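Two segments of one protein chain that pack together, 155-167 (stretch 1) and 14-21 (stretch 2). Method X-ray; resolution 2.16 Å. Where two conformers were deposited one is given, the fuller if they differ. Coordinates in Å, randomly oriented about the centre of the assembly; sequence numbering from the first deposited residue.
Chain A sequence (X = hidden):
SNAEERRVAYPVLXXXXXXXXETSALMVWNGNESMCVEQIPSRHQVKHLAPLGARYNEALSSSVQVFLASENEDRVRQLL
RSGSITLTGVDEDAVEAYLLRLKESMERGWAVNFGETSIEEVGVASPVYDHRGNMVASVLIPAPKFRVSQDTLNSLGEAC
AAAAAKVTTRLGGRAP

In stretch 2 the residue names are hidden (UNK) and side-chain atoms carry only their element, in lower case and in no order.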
# COMPACT_ATOMS: atom_id res chain seq x y z
N SER A 155 1.94 -7.90 -12.42
CA SER A 155 0.57 -7.78 -12.88
C SER A 155 -0.42 -7.30 -11.80
O SER A 155 -1.32 -6.52 -12.10
CB SER A 155 0.10 -9.11 -13.45
OG SER A 155 -1.12 -8.88 -14.09
N LEU A 156 -0.27 -7.77 -10.55
CA LEU A 156 -1.06 -7.23 -9.43
C LEU A 156 -0.82 -5.73 -9.23
O LEU A 156 -1.76 -4.95 -9.05
CB LEU A 156 -0.81 -8.00 -8.13
CG LEU A 156 -1.32 -9.46 -8.19
CD1 LEU A 156 -0.94 -10.26 -6.97
CD2 LEU A 156 -2.83 -9.48 -8.36
N GLY A 157 0.45 -5.33 -9.30
CA GLY A 157 0.85 -3.93 -9.15
C GLY A 157 0.15 -3.01 -10.14
O GLY A 157 -0.33 -1.94 -9.78
N GLU A 158 0.11 -3.43 -11.40
CA GLU A 158 -0.57 -2.66 -12.44
C GLU A 158 -2.06 -2.60 -12.14
O GLU A 158 -2.68 -1.54 -12.27
CB GLU A 158 -0.34 -3.30 -13.82
CG GLU A 158 -1.11 -2.63 -14.96
CD GLU A 158 -0.75 -3.21 -16.33
OE1 GLU A 158 0.31 -3.86 -16.45
OE2 GLU A 158 -1.51 -2.99 -17.31
N ALA A 159 -2.63 -3.73 -11.73
CA ALA A 159 -4.04 -3.77 -11.37
C ALA A 159 -4.29 -2.82 -10.19
O ALA A 159 -5.27 -2.06 -10.18
CB ALA A 159 -4.45 -5.20 -11.01
N CYS A 160 -3.38 -2.84 -9.22
CA CYS A 160 -3.51 -2.03 -8.02
C CYS A 160 -3.48 -0.56 -8.39
O CYS A 160 -4.27 0.23 -7.91
CB CYS A 160 -2.39 -2.38 -7.05
SG CYS A 160 -2.56 -1.66 -5.46
N ALA A 161 -2.54 -0.20 -9.25
CA ALA A 161 -2.36 1.17 -9.66
C ALA A 161 -3.60 1.63 -10.45
O ALA A 161 -4.06 2.78 -10.28
CB ALA A 161 -1.10 1.30 -10.49
N ALA A 162 -4.14 0.74 -11.29
CA ALA A 162 -5.33 1.09 -12.07
C ALA A 162 -6.51 1.34 -11.15
O ALA A 162 -7.21 2.31 -11.34
CB ALA A 162 -5.66 0.02 -13.14
N ALA A 163 -6.70 0.49 -10.14
CA ALA A 163 -7.77 0.65 -9.16
C ALA A 163 -7.59 1.93 -8.34
O ALA A 163 -8.57 2.69 -8.15
CB ALA A 163 -7.86 -0.57 -8.23
N ALA A 164 -6.37 2.20 -7.88
CA ALA A 164 -6.14 3.47 -7.13
C ALA A 164 -6.44 4.72 -7.98
O ALA A 164 -6.97 5.70 -7.46
CB ALA A 164 -4.75 3.54 -6.52
N ALA A 165 -6.13 4.65 -9.28
CA ALA A 165 -6.39 5.76 -10.20
C ALA A 165 -7.90 5.95 -10.36
O ALA A 165 -8.36 7.06 -10.57
CB ALA A 165 -5.74 5.52 -11.57
N LYS A 166 -8.65 4.85 -10.30
CA LYS A 166 -10.12 4.94 -10.40
C LYS A 166 -10.71 5.62 -9.15
O LYS A 166 -11.64 6.40 -9.24
CB LYS A 166 -10.74 3.54 -10.52
CG LYS A 166 -10.97 3.02 -11.91
CD LYS A 166 -12.14 2.04 -11.93
CE LYS A 166 -12.96 2.20 -13.25
NZ LYS A 166 -12.53 1.34 -14.40
N VAL A 167 -10.22 5.26 -7.97
CA VAL A 167 -10.67 5.91 -6.76
C VAL A 167 -10.33 7.42 -6.76
O VAL A 167 -11.18 8.25 -6.47
CB VAL A 167 -10.11 5.18 -5.51
CG1 VAL A 167 -10.53 5.90 -4.18
CG2 VAL A 167 -10.60 3.75 -5.53
N UNK A 14 -14.26 -4.19 -4.83
CA UNK A 14 -15.02 -5.41 -5.13
C UNK A 14 -14.65 -5.91 -6.55
O UNK A 14 -14.34 -7.07 -6.74
n UNK A 14 -21.42 -4.83 -5.45
n UNK A 14 -19.13 -4.78 -5.79
n UNK A 14 -20.40 -2.91 -6.20
c UNK A 14 -18.90 -6.17 -5.37
c UNK A 14 -17.40 -6.48 -5.22
c UNK A 14 -20.32 -4.17 -5.81
c UNK A 14 -16.55 -5.20 -4.97
N UNK A 15 -14.64 -4.98 -7.50
CA UNK A 15 -14.24 -5.24 -8.87
C UNK A 15 -12.80 -5.76 -8.94
O UNK A 15 -12.48 -6.65 -9.73
o UNK A 15 -13.60 -1.48 -11.13
c UNK A 15 -14.10 -2.46 -11.80
o UNK A 15 -14.62 -2.27 -12.94
c UNK A 15 -14.44 -3.94 -9.67
c UNK A 15 -14.07 -3.92 -11.20
N UNK A 16 -11.91 -5.19 -8.12
CA UNK A 16 -10.52 -5.57 -8.18
C UNK A 16 -10.28 -7.01 -7.70
O UNK A 16 -9.46 -7.75 -8.27
c UNK A 16 -9.68 -4.59 -7.37
c UNK A 16 -8.17 -4.82 -7.26
c UNK A 16 -7.47 -3.81 -6.24
c UNK A 16 -7.55 -4.73 -8.66
N UNK A 17 -10.99 -7.40 -6.63
CA UNK A 17 -10.92 -8.74 -6.11
C UNK A 17 -11.54 -9.78 -7.07
O UNK A 17 -11.02 -10.89 -7.18
o UNK A 17 -10.56 -8.21 -3.80
c UNK A 17 -11.74 -10.26 -4.22
c UNK A 17 -11.50 -8.80 -4.68
N UNK A 18 -12.60 -9.43 -7.78
CA UNK A 18 -13.10 -10.37 -8.79
C UNK A 18 -12.15 -10.57 -9.98
O UNK A 18 -12.16 -11.64 -10.58
c UNK A 18 -16.37 -8.28 -9.50
o UNK A 18 -17.19 -8.94 -8.79
c UNK A 18 -14.54 -10.08 -9.25
o UNK A 18 -16.73 -7.32 -10.26
c UNK A 18 -14.87 -8.61 -9.46
N UNK A 19 -11.33 -9.56 -10.29
CA UNK A 19 -10.37 -9.63 -11.40
C UNK A 19 -9.00 -10.27 -11.00
O UNK A 19 -8.27 -10.81 -11.84
n UNK A 19 -12.77 -9.22 -16.04
c UNK A 19 -13.42 -8.20 -15.49
c UNK A 19 -12.10 -8.43 -13.42
n UNK A 19 -14.37 -7.57 -16.18
c UNK A 19 -11.41 -7.51 -12.48
n UNK A 19 -13.11 -7.80 -14.26
c UNK A 19 -10.14 -8.22 -11.95
N UNK A 20 -8.64 -10.21 -9.74
CA UNK A 20 -7.34 -10.71 -9.32
C UNK A 20 -7.49 -12.01 -8.60
O UNK A 20 -6.55 -12.79 -8.52
c UNK A 20 -6.44 -8.36 -9.01
o UNK A 20 -7.43 -9.60 -7.18
c UNK A 20 -6.64 -9.73 -8.36
N UNK A 21 -8.66 -12.23 -8.01
CA UNK A 21 -8.86 -13.38 -7.14
C UNK A 21 -8.20 -13.19 -5.80
O UNK A 21 -8.17 -14.12 -4.99

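Stretch 2 is the C-terminal end of a helix that begins earlier in the chain (14-20), plus one residue beyond it; this helix lies nearly antiparallel to the helix of stretch 1, at 163° between their N-to-C directions, with the axes 10.6 Å apart at closest approach.

Position 14 carries seven side-chain atoms: three carbons, a nitrogen, then a carbon bearing two more nitrogens. That terminal guanidinium is arginine. Arg14 extends out of reach of stretch 1, so its length and charge contribute nothing to this contact.

Position 15 has three carbons in a row, the third bearing two oxygens; its CA-to-CB bond points toward the other helix, and an oxygen approaches Lys166. A carboxylate after two methylenes is glutamate. Glu15 OE1 comes within 3.9 Å of Lys166 CD, while Glu15 OE2 lies 4.4 Å from Lys166 NZ. The charges are opposite and near, but too far apart for a salt bridge; the pair borders the contact with a loose electrostatic match.

Position 16 shows four carbons forked at the second, with no heteroatom, and it is buried facing stretch 1, its two end carbons approaching Ala159 and Ala163. The fork beyond CB makes it leucine. Leu16, with chi1 t and chi2 p, reaches two alanines one turn apart: CD1 sits 3.9 Å from Ala159 CB and 3.8 Å from Ala159 O, and CD2 sits 3.8 Å from Ala163 CB. Of the stretch 2 residues it has the largest area covered by the other helix.

Position 17 has one carbon carrying an oxygen and a methyl carbon, which is threonine. Thr17 is buried but out of reach of stretch 1, and its hydroxyl is hydrogen-bonded to a residue just outside the stretch.

Position 18 repeats the pattern of three carbons ending in two oxygens, so it is glutamate again. Unlike Glu15, Glu18 is out of reach of stretch 1 and exposed.

Position 19 has three carbons, a nitrogen and a carbon with two further nitrogens: a second arginine. The CA-to-CB bond of Arg19 points toward stretch 1, but the end of the side chain leads away, and no contact forms.

Position 20 has a CB bearing one oxygen and one carbon and points toward stretch 1; its CB is 3.8 Å from Leu156 CD2. This is threonine. Thr20 CG2 lies 4.2 Å from Ala159 CB, while Thr20 OG1 donates a hydrogen bond to Leu16 O at 3.0 Å and has a further partner just outside the stretch.

Position 21 has no side-chain atoms and a phi of 75°. It is glycine, for which positive phi is easy. Gly21 is the first residue to leave helical geometry, although its N still bonds to Thr17 O at 2.8 Å.

The rule is economical: Leu16 and Thr20, one turn apart, face Leu156, Ala159 and Ala163. Small alanine methyls leave room for leucine, and the CA atoms of Ala163 and Leu16 approach to 6.9 Å. No hydrogen bond crosses between the helices. Apolar packing therefore supplies the close fit, over a modest 258 Å² of buried surface, with Lys166 and Glu15 at one end.

Stretch 2, residues 14-21: RELTERTG
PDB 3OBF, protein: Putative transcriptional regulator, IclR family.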